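AlyGC (Glaciecola chathamensis, PDB 5GKD) is a calcium-binding alginate lyase of polysaccharide lyase family 6 that cleaves alginate, probably by beta-elimination. Local coordinates at residues I575-S580 with L607-S612; V36-K41 with L73-L78; L310-T315 with N340-L345; E504-G509 with R533-P538. All coordinates share one frame; numbering follows the deposited sequence.

Interaction 1 of 4, residues I575-S580 with L607-S612; sequences IEVQDS and LTIENS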
loop_
_atom_site.group_PDB
_atom_site.type_symbol
_atom_site.label_atom_id
_atom_site.label_comp_id
_atom_site.label_asym_id
_atom_site.label_seq_id
_atom_site.Cartn_x
_atom_site.Cartn_y
_atom_site.Cartn_z
ATOM N N ILE A 575 -6.444 16.273 -11.408
ATOM C CA ILE A 575 -6.155 15.559 -12.641
ATOM C C ILE A 575 -6.972 16.242 -13.725
ATOM O O ILE A 575 -8.200 16.339 -13.608
ATOM C CB ILE A 575 -6.509 14.068 -12.532
ATOM C CG1 ILE A 575 -5.644 13.409 -11.460
ATOM C CG2 ILE A 575 -6.313 13.362 -13.852
ATOM C CD1 ILE A 575 -6.166 12.068 -11.020
ATOM N N GLU A 576 -6.302 16.748 -14.755
ATOM C CA GLU A 576 -6.971 17.483 -15.822
ATOM C C GLU A 576 -6.613 16.906 -17.185
ATOM O O GLU A 576 -5.433 16.816 -17.532
ATOM C CB GLU A 576 -6.608 18.963 -15.780
ATOM C CG GLU A 576 -7.755 19.818 -16.260
ATOM C CD GLU A 576 -7.312 21.100 -16.894
ATOM O OE1 GLU A 576 -8.186 21.973 -17.097
ATOM O OE2 GLU A 576 -6.100 21.227 -17.183
ATOM N N VAL A 577 -7.633 16.536 -17.952
ATOM C CA VAL A 577 -7.483 15.979 -19.291
ATOM C C VAL A 577 -8.227 16.886 -20.267
ATOM O O VAL A 577 -9.441 17.091 -20.128
ATOM C CB VAL A 577 -8.018 14.544 -19.373
ATOM C CG1 VAL A 577 -7.861 14.002 -20.771
ATOM C CG2 VAL A 577 -7.302 13.645 -18.356
ATOM N N GLN A 578 -7.501 17.427 -21.250
ATOM C CA GLN A 578 -8.063 18.317 -22.266
ATOM C C GLN A 578 -7.652 17.838 -23.650
ATOM O O GLN A 578 -6.477 17.525 -23.874
ATOM C CB GLN A 578 -7.595 19.768 -22.083
ATOM C CG GLN A 578 -7.979 20.428 -20.782
ATOM C CD GLN A 578 -9.464 20.696 -20.678
ATOM O OE1 GLN A 578 -10.180 20.689 -21.679
ATOM N NE2 GLN A 578 -9.938 20.933 -19.465
ATOM N N ASP A 579 -8.617 17.778 -24.573
ATOM C CA ASP A 579 -8.325 17.614 -26.003
ATOM C C ASP A 579 -7.411 16.419 -26.270
ATOM O O ASP A 579 -6.392 16.540 -26.941
ATOM C CB ASP A 579 -7.699 18.895 -26.574
ATOM C CG ASP A 579 -8.493 20.148 -26.218
ATOM O OD1 ASP A 579 -9.674 20.217 -26.588
ATOM O OD2 ASP A 579 -7.947 21.058 -25.557
ATOM N N SER A 580 -7.770 15.255 -25.728
ATOM C CA SER A 580 -6.901 14.085 -25.785
ATOM C C SER A 580 -7.683 12.858 -26.239
ATOM O O SER A 580 -8.905 12.784 -26.085
ATOM C CB SER A 580 -6.225 13.823 -24.416
ATOM O OG SER A 580 -5.355 14.892 -24.067
ATOM N N LEU A 607 -11.232 16.210 -10.629
ATOM C CA LEU A 607 -11.070 15.418 -11.841
ATOM C C LEU A 607 -11.807 16.125 -12.972
ATOM O O LEU A 607 -13.030 16.287 -12.902
ATOM C CB LEU A 607 -11.650 14.019 -11.644
ATOM C CG LEU A 607 -11.151 12.811 -12.418
ATOM C CD1 LEU A 607 -12.297 11.879 -12.712
ATOM C CD2 LEU A 607 -10.367 13.143 -13.650
ATOM N N THR A 608 -11.078 16.527 -14.012
ATOM C CA THR A 608 -11.672 17.224 -15.149
ATOM C C THR A 608 -11.264 16.551 -16.454
ATOM O O THR A 608 -10.073 16.357 -16.701
ATOM C CB THR A 608 -11.263 18.704 -15.175
ATOM O OG1 THR A 608 -11.792 19.364 -14.030
ATOM C CG2 THR A 608 -11.819 19.390 -16.418
ATOM N N ILE A 609 -12.248 16.194 -17.283
ATOM C CA ILE A 609 -12.017 15.630 -18.620
ATOM C C ILE A 609 -12.913 16.381 -19.592
ATOM O O ILE A 609 -14.139 16.262 -19.518
ATOM C CB ILE A 609 -12.308 14.122 -18.691
ATOM C CG1 ILE A 609 -11.394 13.330 -17.770
ATOM C CG2 ILE A 609 -12.128 13.610 -20.100
ATOM C CD1 ILE A 609 -11.683 11.843 -17.801
ATOM N N GLU A 610 -12.316 17.135 -20.514
ATOM C CA GLU A 610 -13.093 17.892 -21.489
ATOM C C GLU A 610 -12.528 17.725 -22.898
ATOM O O GLU A 610 -11.324 17.551 -23.084
ATOM C CB GLU A 610 -13.136 19.387 -21.134
ATOM C CG GLU A 610 -13.863 19.703 -19.850
ATOM C CD GLU A 610 -13.781 21.176 -19.491
ATOM O OE1 GLU A 610 -12.653 21.693 -19.354
ATOM O OE2 GLU A 610 -14.844 21.820 -19.360
ATOM N N ASN A 611 -13.425 17.793 -23.889
ATOM C CA ASN A 611 -13.057 17.859 -25.307
ATOM C C ASN A 611 -12.178 16.688 -25.719
ATOM O O ASN A 611 -11.263 16.829 -26.527
ATOM C CB ASN A 611 -12.362 19.180 -25.639
ATOM C CG ASN A 611 -13.238 20.390 -25.359
ATOM O OD1 ASN A 611 -14.440 20.393 -25.662
ATOM N ND2 ASN A 611 -12.642 21.425 -24.771
ATOM N N SER A 612 -12.448 15.528 -25.154
ATOM C CA SER A 612 -11.578 14.387 -25.341
ATOM C C SER A 612 -12.369 13.245 -25.949
ATOM O O SER A 612 -13.592 13.299 -26.061
ATOM C CB SER A 612 -10.934 13.978 -24.011
ATOM O OG SER A 612 -10.070 15.010 -23.572
HETATM O O HOH W 1 -8.926 18.980 -12.641
#
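Leu607 packs against Ile575 on neighbouring parallel strands from successive coils of a parallel beta-helix. Leu607 CD2 meets Ile575 CG2 at 4.1 Å on the buried face. Thr608 is on the other face, next to Glu576, and its CB touches Glu576 CG. Its backbone bonds in both directions: N donates to Ile575 O, and O accepts from Val577 N at 2.7 Å. Ile609 returns to the buried face. Its CG1 lies alongside Val577 CB at 3.9 Å, and Phe590 of strand 590-592 touches both residues. Glu610 N then bonds to Val577 O. The Glu610 carboxylate stands beside the Gln578 amide, with the two planes 69° apart. The Gln578 chain bends at chi2 (-69°), which turns CD back toward Glu610. Gln578 NE2 reaches Glu610 OE1 at 2.8 Å on its anti lone pair, in a nearly straight bond (169°). The same NE2 meets Glu576 OE1 at 3.1 Å from above the carboxylate plane. One amide nitrogen thus bridges two acids. An alanine here removes the amide, and the Glu576 and Glu610 carboxylates would probably face each other as like charges without their shared donor. Asn611 turns the chain, and its amide lies beside the Asp579 carboxylate, nearly parallel to it. At Ser612 the hydroxyl is used twice: OG accepts from Ser580 N at 3.2 Å and donates to Glu610 O at 2.9 Å.

Interaction 2 of 4, residues V36-K41 with L73-L78; sequences VLFEAK and LIVSGL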
loop_
_atom_site.group_PDB
_atom_site.type_symbol
_atom_site.label_atom_id
_atom_site.label_comp_id
_atom_site.label_asym_id
_atom_site.label_seq_id
_atom_site.Cartn_x
_atom_site.Cartn_y
_atom_site.Cartn_z
ATOM N N VAL A 36 14.600 16.505 22.304
ATOM C CA VAL A 36 14.937 17.461 23.350
ATOM C C VAL A 36 13.900 17.365 24.457
ATOM O O VAL A 36 12.706 17.530 24.210
ATOM C CB VAL A 36 14.998 18.892 22.795
ATOM C CG1 VAL A 36 15.302 19.880 23.911
ATOM C CG2 VAL A 36 16.018 18.989 21.660
ATOM N N LEU A 37 14.349 17.102 25.679
ATOM C CA LEU A 37 13.503 17.197 26.863
ATOM C C LEU A 37 14.042 18.357 27.683
ATOM O O LEU A 37 15.106 18.246 28.302
ATOM C CB LEU A 37 13.483 15.898 27.668
ATOM C CG LEU A 37 12.742 15.932 29.018
ATOM C CD1 LEU A 37 11.325 16.440 28.839
ATOM C CD2 LEU A 37 12.736 14.564 29.705
ATOM N N PHE A 38 13.321 19.477 27.649
ATOM C CA PHE A 38 13.688 20.707 28.341
ATOM C C PHE A 38 12.868 20.739 29.621
ATOM O O PHE A 38 11.753 21.254 29.654
ATOM C CB PHE A 38 13.411 21.922 27.470
ATOM C CG PHE A 38 13.935 23.212 28.039
ATOM C CD1 PHE A 38 15.139 23.253 28.708
ATOM C CD2 PHE A 38 13.235 24.380 27.881
ATOM C CE1 PHE A 38 15.612 24.447 29.214
ATOM C CE2 PHE A 38 13.714 25.575 28.380
ATOM C CZ PHE A 38 14.887 25.611 29.046
ATOM N N GLU A 39 13.430 20.175 30.680
ATOM C CA GLU A 39 12.734 19.999 31.948
ATOM C C GLU A 39 13.554 20.702 33.011
ATOM O O GLU A 39 14.648 20.239 33.366
ATOM C CB GLU A 39 12.538 18.518 32.281
ATOM C CG GLU A 39 11.991 18.289 33.683
ATOM C CD GLU A 39 11.489 16.887 33.889
ATOM O OE1 GLU A 39 10.523 16.715 34.661
ATOM O OE2 GLU A 39 12.063 15.959 33.286
ATOM N N ALA A 40 13.024 21.818 33.492
ATOM C CA ALA A 40 13.714 22.695 34.414
ATOM C C ALA A 40 12.674 23.560 35.112
ATOM O O ALA A 40 11.483 23.521 34.800
ATOM C CB ALA A 40 14.749 23.554 33.683
ATOM N N LYS A 41 13.142 24.356 36.062
ATOM C CA LYS A 41 12.259 25.235 36.816
ATOM C C LYS A 41 12.922 26.597 36.895
ATOM O O LYS A 41 13.805 26.830 37.722
ATOM C CB LYS A 41 11.964 24.684 38.196
ATOM C CG LYS A 41 11.257 23.342 38.147
ATOM C CD LYS A 41 9.776 23.411 38.574
ATOM C CE LYS A 41 9.094 22.062 38.557
ATOM N NZ LYS A 41 9.779 21.051 39.392
ATOM N N LEU A 73 9.887 28.506 31.632
ATOM C CA LEU A 73 10.836 28.168 30.585
ATOM C C LEU A 73 10.564 29.006 29.344
ATOM O O LEU A 73 9.431 29.424 29.095
ATOM C CB LEU A 73 10.745 26.681 30.221
ATOM C CG LEU A 73 10.719 25.743 31.430
ATOM C CD1 LEU A 73 10.457 24.301 30.997
ATOM C CD2 LEU A 73 12.023 25.843 32.235
ATOM N N ILE A 74 11.613 29.228 28.561
ATOM C CA ILE A 74 11.510 29.858 27.253
ATOM C C ILE A 74 12.341 29.053 26.260
ATOM O O ILE A 74 13.484 28.702 26.552
ATOM C CB ILE A 74 12.000 31.311 27.280
ATOM C CG1 ILE A 74 11.265 32.106 28.361
ATOM C CG2 ILE A 74 11.807 31.936 25.913
ATOM C CD1 ILE A 74 11.737 33.540 28.447
ATOM N N VAL A 75 11.773 28.758 25.094
ATOM C CA VAL A 75 12.495 28.116 24.000
ATOM C C VAL A 75 12.401 29.018 22.775
ATOM O O VAL A 75 11.301 29.448 22.409
ATOM C CB VAL A 75 11.927 26.726 23.678
ATOM C CG1 VAL A 75 12.694 26.112 22.519
ATOM C CG2 VAL A 75 11.976 25.818 24.887
ATOM N N SER A 76 13.539 29.296 22.130
ATOM C CA SER A 76 13.511 30.208 20.991
ATOM C C SER A 76 14.635 29.924 20.004
ATOM O O SER A 76 15.677 29.365 20.349
ATOM C CB SER A 76 13.594 31.669 21.437
ATOM O OG SER A 76 14.861 31.965 21.977
ATOM N N GLY A 77 14.406 30.338 18.765
ATOM C CA GLY A 77 15.470 30.361 17.776
ATOM C C GLY A 77 15.891 29.011 17.249
ATOM O O GLY A 77 17.091 28.774 17.071
ATOM N N LEU A 78 14.935 28.119 16.999
ATOM C CA LEU A 78 15.201 26.799 16.440
ATOM C C LEU A 78 14.414 26.620 15.149
ATOM O O LEU A 78 13.348 27.218 14.961
ATOM C CB LEU A 78 14.813 25.681 17.431
ATOM C CG LEU A 78 15.316 25.800 18.876
ATOM C CD1 LEU A 78 14.759 24.682 19.744
ATOM C CD2 LEU A 78 16.845 25.816 18.887
#
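Phe38 is the first residue of 36-41 to touch 73-78, and its ring carries much of the contact. The two strands are on different faces of the beta-helix. Their axes are 8.5 Å apart at closest, at an angle of 144°. They meet through side chains across the interior and do not pair as neighbours in a sheet. Phe38 CG is anti to the backbone N (chi1 -172°), and the ring runs past Leu73 and Val75, which point the opposite way. Its CD2 touches Val75 CG2 at 3.6 Å. The next ring atom, CE2, meets Leu73 CB at 3.7 Å and also approaches the backbone oxygen of Ile74. All three approaches to the ring are oblique. Leu73 forks over the backbone of the first strand: CD1 rests on Phe38 O at 3.6 Å, and CD2 on Ala40 O at 3.5 Å. Ala40 adds its methyl group, with CB 3.8 Å from Leu73 CD2. At Lys41 the contact fades, and the backbone N is 4.3 Å from Leu73 CD2. The side chains that meet are all apolar, though those of Phe38 and Leu73 also rest on backbone oxygens. In the fold the contact belongs to the first coils of the N-terminal beta-helix. Strand 35-41 bonds edge to edge with strand 65-69, while Leu50 of strand 48-52 also touches Phe38. Tyr11 and Leu15 of helix 8-17 pack on Phe38, and Leu15 also packs on Ala40.

Interaction 3 of 4, residues L310-T315 with N340-L345; sequences LIENNT and NMNNNL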
loop_
_atom_site.group_PDB
_atom_site.type_symbol
_atom_site.label_atom_id
_atom_site.label_comp_id
_atom_site.label_asym_id
_atom_site.label_seq_id
_atom_site.Cartn_x
_atom_site.Cartn_y
_atom_site.Cartn_z
ATOM N N LEU A 310 -25.107 35.667 19.110
ATOM C CA LEU A 310 -25.158 37.115 18.916
ATOM C C LEU A 310 -24.203 37.478 17.786
ATOM O O LEU A 310 -22.985 37.299 17.909
ATOM C CB LEU A 310 -24.791 37.846 20.204
ATOM C CG LEU A 310 -25.241 39.283 20.497
ATOM C CD1 LEU A 310 -24.040 40.079 20.965
ATOM C CD2 LEU A 310 -25.962 39.995 19.359
ATOM N N ILE A 311 -24.748 37.981 16.692
ATOM C CA ILE A 311 -23.994 38.235 15.467
ATOM C C ILE A 311 -24.173 39.716 15.144
ATOM O O ILE A 311 -25.198 40.107 14.580
ATOM C CB ILE A 311 -24.472 37.335 14.316
ATOM C CG1 ILE A 311 -24.439 35.864 14.747
ATOM C CG2 ILE A 311 -23.649 37.559 13.077
ATOM C CD1 ILE A 311 -24.933 34.870 13.726
ATOM N N GLU A 312 -23.203 40.560 15.501
ATOM C CA GLU A 312 -23.416 41.987 15.315
ATOM C C GLU A 312 -22.174 42.676 14.777
ATOM O O GLU A 312 -21.047 42.239 14.996
ATOM C CB GLU A 312 -23.894 42.675 16.618
ATOM C CG GLU A 312 -22.822 42.930 17.641
ATOM C CD GLU A 312 -23.374 43.145 19.045
ATOM O OE1 GLU A 312 -24.608 43.357 19.200
ATOM O OE2 GLU A 312 -22.557 43.073 19.989
ATOM N N ASN A 313 -22.413 43.758 14.040
ATOM C CA ASN A 313 -21.359 44.633 13.515
ATOM C C ASN A 313 -20.312 43.892 12.688
ATOM O O ASN A 313 -19.141 44.259 12.677
ATOM C CB ASN A 313 -20.703 45.413 14.646
ATOM C CG ASN A 313 -21.637 46.455 15.216
ATOM O OD1 ASN A 313 -22.254 46.248 16.248
ATOM N ND2 ASN A 313 -21.768 47.571 14.513
ATOM N N ASN A 314 -20.727 42.873 11.957
ATOM C CA ASN A 314 -19.856 42.270 10.969
ATOM C C ASN A 314 -20.087 42.887 9.593
ATOM O O ASN A 314 -21.192 43.309 9.244
ATOM C CB ASN A 314 -20.080 40.759 10.941
ATOM C CG ASN A 314 -19.892 40.145 12.304
ATOM O OD1 ASN A 314 -18.768 40.075 12.814
ATOM N ND2 ASN A 314 -20.988 39.762 12.937
ATOM N N THR A 315 -19.023 42.944 8.812
ATOM C CA THR A 315 -19.081 43.437 7.445
ATOM C C THR A 315 -18.860 42.270 6.503
ATOM O O THR A 315 -17.901 41.514 6.662
ATOM C CB THR A 315 -18.031 44.515 7.200
ATOM O OG1 THR A 315 -18.382 45.684 7.940
ATOM C CG2 THR A 315 -17.943 44.829 5.707
ATOM N N ASN A 340 -29.764 36.467 17.851
ATOM C CA ASN A 340 -29.901 37.847 17.390
ATOM C C ASN A 340 -28.818 38.186 16.381
ATOM O O ASN A 340 -27.640 37.940 16.632
ATOM C CB ASN A 340 -29.827 38.829 18.563
ATOM C CG ASN A 340 -31.058 38.766 19.454
ATOM O OD1 ASN A 340 -32.074 39.399 19.163
ATOM N ND2 ASN A 340 -30.984 37.985 20.520
ATOM N N MET A 341 -29.215 38.802 15.266
ATOM C CA MET A 341 -28.287 39.276 14.244
ATOM C C MET A 341 -28.604 40.738 13.925
ATOM O O MET A 341 -29.622 41.025 13.283
ATOM C CB MET A 341 -28.371 38.397 12.995
ATOM C CG MET A 341 -27.415 38.801 11.907
ATOM S SD MET A 341 -27.033 37.462 10.760
ATOM C CE MET A 341 -26.087 38.371 9.539
ATOM N N ASN A 342 -27.724 41.654 14.347
ATOM C CA ASN A 342 -27.990 43.090 14.322
ATOM C C ASN A 342 -26.793 43.867 13.795
ATOM O O ASN A 342 -25.643 43.462 13.973
ATOM C CB ASN A 342 -28.290 43.669 15.712
ATOM C CG ASN A 342 -29.108 42.754 16.563
ATOM O OD1 ASN A 342 -30.196 42.341 16.173
ATOM N ND2 ASN A 342 -28.589 42.415 17.737
ATOM N N ASN A 343 -27.081 45.026 13.195
ATOM C CA ASN A 343 -26.078 46.041 12.861
ATOM C C ASN A 343 -24.971 45.504 11.958
ATOM O O ASN A 343 -23.850 46.007 11.969
ATOM C CB ASN A 343 -25.496 46.664 14.129
ATOM C CG ASN A 343 -26.545 47.393 14.935
ATOM O OD1 ASN A 343 -27.129 46.837 15.859
ATOM N ND2 ASN A 343 -26.807 48.641 14.573
ATOM N N ASN A 344 -25.285 44.494 11.161
ATOM C CA ASN A 344 -24.355 43.972 10.180
ATOM C C ASN A 344 -24.487 44.723 8.854
ATOM O O ASN A 344 -25.476 45.404 8.586
ATOM C CB ASN A 344 -24.576 42.470 9.993
ATOM C CG ASN A 344 -24.334 41.685 11.291
ATOM O OD1 ASN A 344 -23.195 41.490 11.699
ATOM N ND2 ASN A 344 -25.398 41.281 11.950
ATOM N N LEU A 345 -23.469 44.581 8.019
ATOM C CA LEU A 345 -23.406 45.246 6.729
ATOM C C LEU A 345 -23.077 44.209 5.672
ATOM O O LEU A 345 -22.041 43.539 5.751
ATOM C CB LEU A 345 -22.367 46.369 6.730
ATOM C CG LEU A 345 -22.013 46.991 5.376
ATOM C CD1 LEU A 345 -23.151 47.802 4.799
ATOM C CD2 LEU A 345 -20.779 47.871 5.502
#
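Ile311 O is gripped by two donors from opposite faces of its carbonyl plane. Asn342 N reaches it at 3.0 Å, and Asn344 ND2 at 2.9 Å. The ND2 bond is nearly straight (171°), although the donor stands above the carbonyl plane. Asn344 CG lies anti to its carbonyl carbon (chi1 -61°), which puts it near Ile311 O. The other end of the same amide is also doubly held. Asn344 OD1 accepts from Asn314 N at 2.8 Å and from Asn314 ND2 at 3.1 Å. The amides of Asn314 and Asn344 lie side by side, 8° apart. This is an asparagine ladder, familiar in parallel beta-helices, at the turn that follows these strands. It continues on both sides: Asn314 binds Asn275 N and Ile272 O, and Asn369 binds Met341 O and Asn344 N. Strand pairing flanks the ladder, with Ile311 N on Asn340 O at 2.9 Å before it and Leu345 N on Asn314 O after it. Ile311 and Met341 pack on the buried side, CB to CG at 4.1 Å. The Asn344 amide thus gives Ile311 O a second donor and Asn314 N an acceptor, so polar groups at this bend are paired inside the fold.

Interaction 4 of 4, residues E504-G509 with R533-P538; sequences EINNKG and RTTRLP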
loop_
_atom_site.group_PDB
_atom_site.type_symbol
_atom_site.label_atom_id
_atom_site.label_comp_id
_atom_site.label_asym_id
_atom_site.label_seq_id
_atom_site.Cartn_x
_atom_site.Cartn_y
_atom_site.Cartn_z
ATOM N N GLU A 504 6.024 6.859 -13.410
ATOM C CA GLU A 504 5.723 6.745 -11.992
ATOM C C GLU A 504 5.880 8.115 -11.345
ATOM O O GLU A 504 6.892 8.787 -11.548
ATOM C CB GLU A 504 6.660 5.738 -11.324
ATOM C CG GLU A 504 6.554 5.683 -9.826
ATOM C CD GLU A 504 7.629 4.809 -9.204
ATOM O OE1 GLU A 504 7.328 3.660 -8.830
ATOM O OE2 GLU A 504 8.782 5.276 -9.096
ATOM N N ILE A 505 4.883 8.529 -10.582
ATOM C CA ILE A 505 4.897 9.828 -9.923
ATOM C C ILE A 505 5.251 9.604 -8.454
ATOM O O ILE A 505 4.488 8.988 -7.704
ATOM C CB ILE A 505 3.562 10.567 -10.087
ATOM C CG1 ILE A 505 3.207 10.691 -11.569
ATOM C CG2 ILE A 505 3.632 11.951 -9.433
ATOM C CD1 ILE A 505 1.832 11.320 -11.839
ATOM N N ASN A 506 6.415 10.103 -8.057
ATOM C CA ASN A 506 6.927 10.046 -6.698
ATOM C C ASN A 506 6.658 11.355 -5.972
ATOM O O ASN A 506 6.202 12.334 -6.560
ATOM C CB ASN A 506 8.433 9.773 -6.702
ATOM C CG ASN A 506 8.777 8.365 -7.159
ATOM O OD1 ASN A 506 9.578 8.164 -8.079
ATOM N ND2 ASN A 506 8.182 7.384 -6.515
ATOM N N ASN A 507 6.980 11.366 -4.675
ATOM C CA ASN A 507 6.944 12.592 -3.894
ATOM C C ASN A 507 7.639 13.716 -4.640
ATOM O O ASN A 507 8.733 13.531 -5.175
ATOM C CB ASN A 507 7.612 12.374 -2.537
ATOM C CG ASN A 507 6.773 11.527 -1.616
ATOM O OD1 ASN A 507 5.545 11.590 -1.646
ATOM N ND2 ASN A 507 7.424 10.730 -0.792
ATOM N N LYS A 508 6.982 14.877 -4.690
ATOM C CA LYS A 508 7.443 16.109 -5.320
ATOM C C LYS A 508 7.261 16.057 -6.832
ATOM O O LYS A 508 7.471 17.067 -7.503
ATOM C CB LYS A 508 8.908 16.448 -4.975
ATOM C CG LYS A 508 9.162 16.451 -3.452
ATOM C CD LYS A 508 10.625 16.523 -3.078
ATOM C CE LYS A 508 11.215 17.819 -3.536
ATOM N NZ LYS A 508 10.330 18.930 -3.119
ATOM N N GLY A 509 6.848 14.925 -7.391
ATOM C CA GLY A 509 6.560 14.864 -8.807
ATOM C C GLY A 509 5.207 15.477 -9.132
ATOM O O GLY A 509 4.221 15.287 -8.419
ATOM N N ARG A 533 1.093 6.034 -13.192
ATOM C CA ARG A 533 0.669 5.746 -11.829
ATOM C C ARG A 533 1.515 6.568 -10.877
ATOM O O ARG A 533 2.567 7.091 -11.251
ATOM C CB ARG A 533 0.790 4.245 -11.494
ATOM C CG ARG A 533 2.218 3.677 -11.494
ATOM C CD ARG A 533 2.286 2.228 -10.966
ATOM N NE ARG A 533 3.589 1.626 -11.233
ATOM C CZ ARG A 533 4.687 1.855 -10.513
ATOM N NH1 ARG A 533 4.640 2.659 -9.452
ATOM N NH2 ARG A 533 5.835 1.277 -10.834
ATOM N N THR A 534 1.033 6.688 -9.642
ATOM C CA THR A 534 1.893 7.140 -8.569
ATOM C C THR A 534 2.825 6.009 -8.161
ATOM O O THR A 534 2.614 4.847 -8.501
ATOM C CB THR A 534 1.085 7.599 -7.345
ATOM O OG1 THR A 534 0.439 6.477 -6.737
ATOM C CG2 THR A 534 0.049 8.636 -7.729
ATOM N N THR A 535 3.852 6.356 -7.389
ATOM C CA THR A 535 4.564 5.338 -6.628
ATOM C C THR A 535 3.579 4.513 -5.808
ATOM O O THR A 535 2.498 4.978 -5.440
ATOM C CB THR A 535 5.605 5.969 -5.699
ATOM O OG1 THR A 535 6.254 4.952 -4.928
ATOM C CG2 THR A 535 4.961 6.960 -4.753
ATOM N N ARG A 536 3.956 3.272 -5.528
ATOM C CA ARG A 536 3.165 2.435 -4.650
ATOM C C ARG A 536 3.614 2.531 -3.197
ATOM O O ARG A 536 2.964 1.961 -2.313
ATOM C CB ARG A 536 3.197 0.993 -5.146
ATOM C CG ARG A 536 2.670 0.852 -6.581
ATOM C CD ARG A 536 2.572 -0.593 -6.967
ATOM N NE ARG A 536 2.040 -0.813 -8.304
ATOM C CZ ARG A 536 2.788 -1.140 -9.352
ATOM N NH1 ARG A 536 4.095 -1.250 -9.221
ATOM N NH2 ARG A 536 2.226 -1.350 -10.531
ATOM N N LEU A 537 4.694 3.231 -2.939
ATOM C CA LEU A 537 5.012 3.604 -1.575
ATOM C C LEU A 537 4.040 4.696 -1.150
ATOM O O LEU A 537 3.782 5.612 -1.938
ATOM C CB LEU A 537 6.454 4.081 -1.470
ATOM C CG LEU A 537 7.522 2.980 -1.455
ATOM C CD1 LEU A 537 7.634 2.240 -2.784
ATOM C CD2 LEU A 537 8.883 3.560 -1.069
ATOM N N PRO A 538 3.425 4.602 0.033
ATOM C CA PRO A 538 2.524 5.668 0.485
ATOM C C PRO A 538 3.240 7.003 0.398
ATOM O O PRO A 538 4.384 7.143 0.843
ATOM C CB PRO A 538 2.205 5.289 1.938
ATOM C CG PRO A 538 2.544 3.861 2.068
ATOM C CD PRO A 538 3.667 3.604 1.085
HETATM O O HOH W 2 6.423 1.999 -6.502
HETATM O O HOH W 3 6.562 9.301 1.370
#
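The Arg533 guanidinium has Glu504 CB over one face and Arg536 NH1 over the other. NH1 of Arg536 is 3.3 Å above the Arg533 plane, over its centre. Thr535 CA lies at the edge, in plane. In return, Arg533 NE sits 3.2 Å above the Arg536 guanidinium, offset toward the rim. Two positive groups are therefore close, and nearby acids probably ease this. Arg533 CG sits between its backbone N and carbonyl carbon (chi1 65°), and the chain runs extended to NE. Glu504 OE1 forms a salt bridge with Arg533 NH1 at 2.9 Å through its anti lone pair. The carboxylate and guanidinium planes are 72° apart. Arg533 NH1 also donates to Thr534 O at 3.1 Å, and NE bonds to Thr501 OG1, so the group is held at several points. Glu121 of the second subunit makes long, weak ion pairs with Arg533 and Arg536. A leucine in place of Arg533 would probably leave Glu504 OE1 without its charged mate and let the Arg536 side chain turn more freely. Water 2 ties Glu504 OE1 to Arg536 N. The backbones join beside this cluster: Ile505 N bonds to Arg533 O at 2.8 Å, and Thr535 N to Ile505 O at 2.7 Å. Both segments then leave their strands. Asn506 to Gly509 form a type II beta turn, and Thr535 OG1 accepts from Leu537 N at 3.1 Å in an ST turn. Parallel pairing of strands 503-505 and 530-534 is that of successive coils of a parallel beta-helix, here next to the second subunit.

In the fold
The four contacts sample two beta-helices of one chain. Interactions 2 and 3 belong to the N-terminal one, of the chondroitinase B family, and their centres are 44 Å apart. The coils between them carry the calcium site (Asn180, Glu183, Glu212, Glu214) and the carbonate pocket, where Glu214 is joined by Arg240, Arg264 and Tyr303. Strand 35-41 of interaction 2 begins the same series of strands that holds Glu214, Arg240 and Arg264. Interactions 1 and 4 are in the C-terminal beta-helix, 21 Å apart between centres and about 8 Å between nearest atoms. Of the four, only interaction 4 reaches the second subunit. None of the contacts touches another.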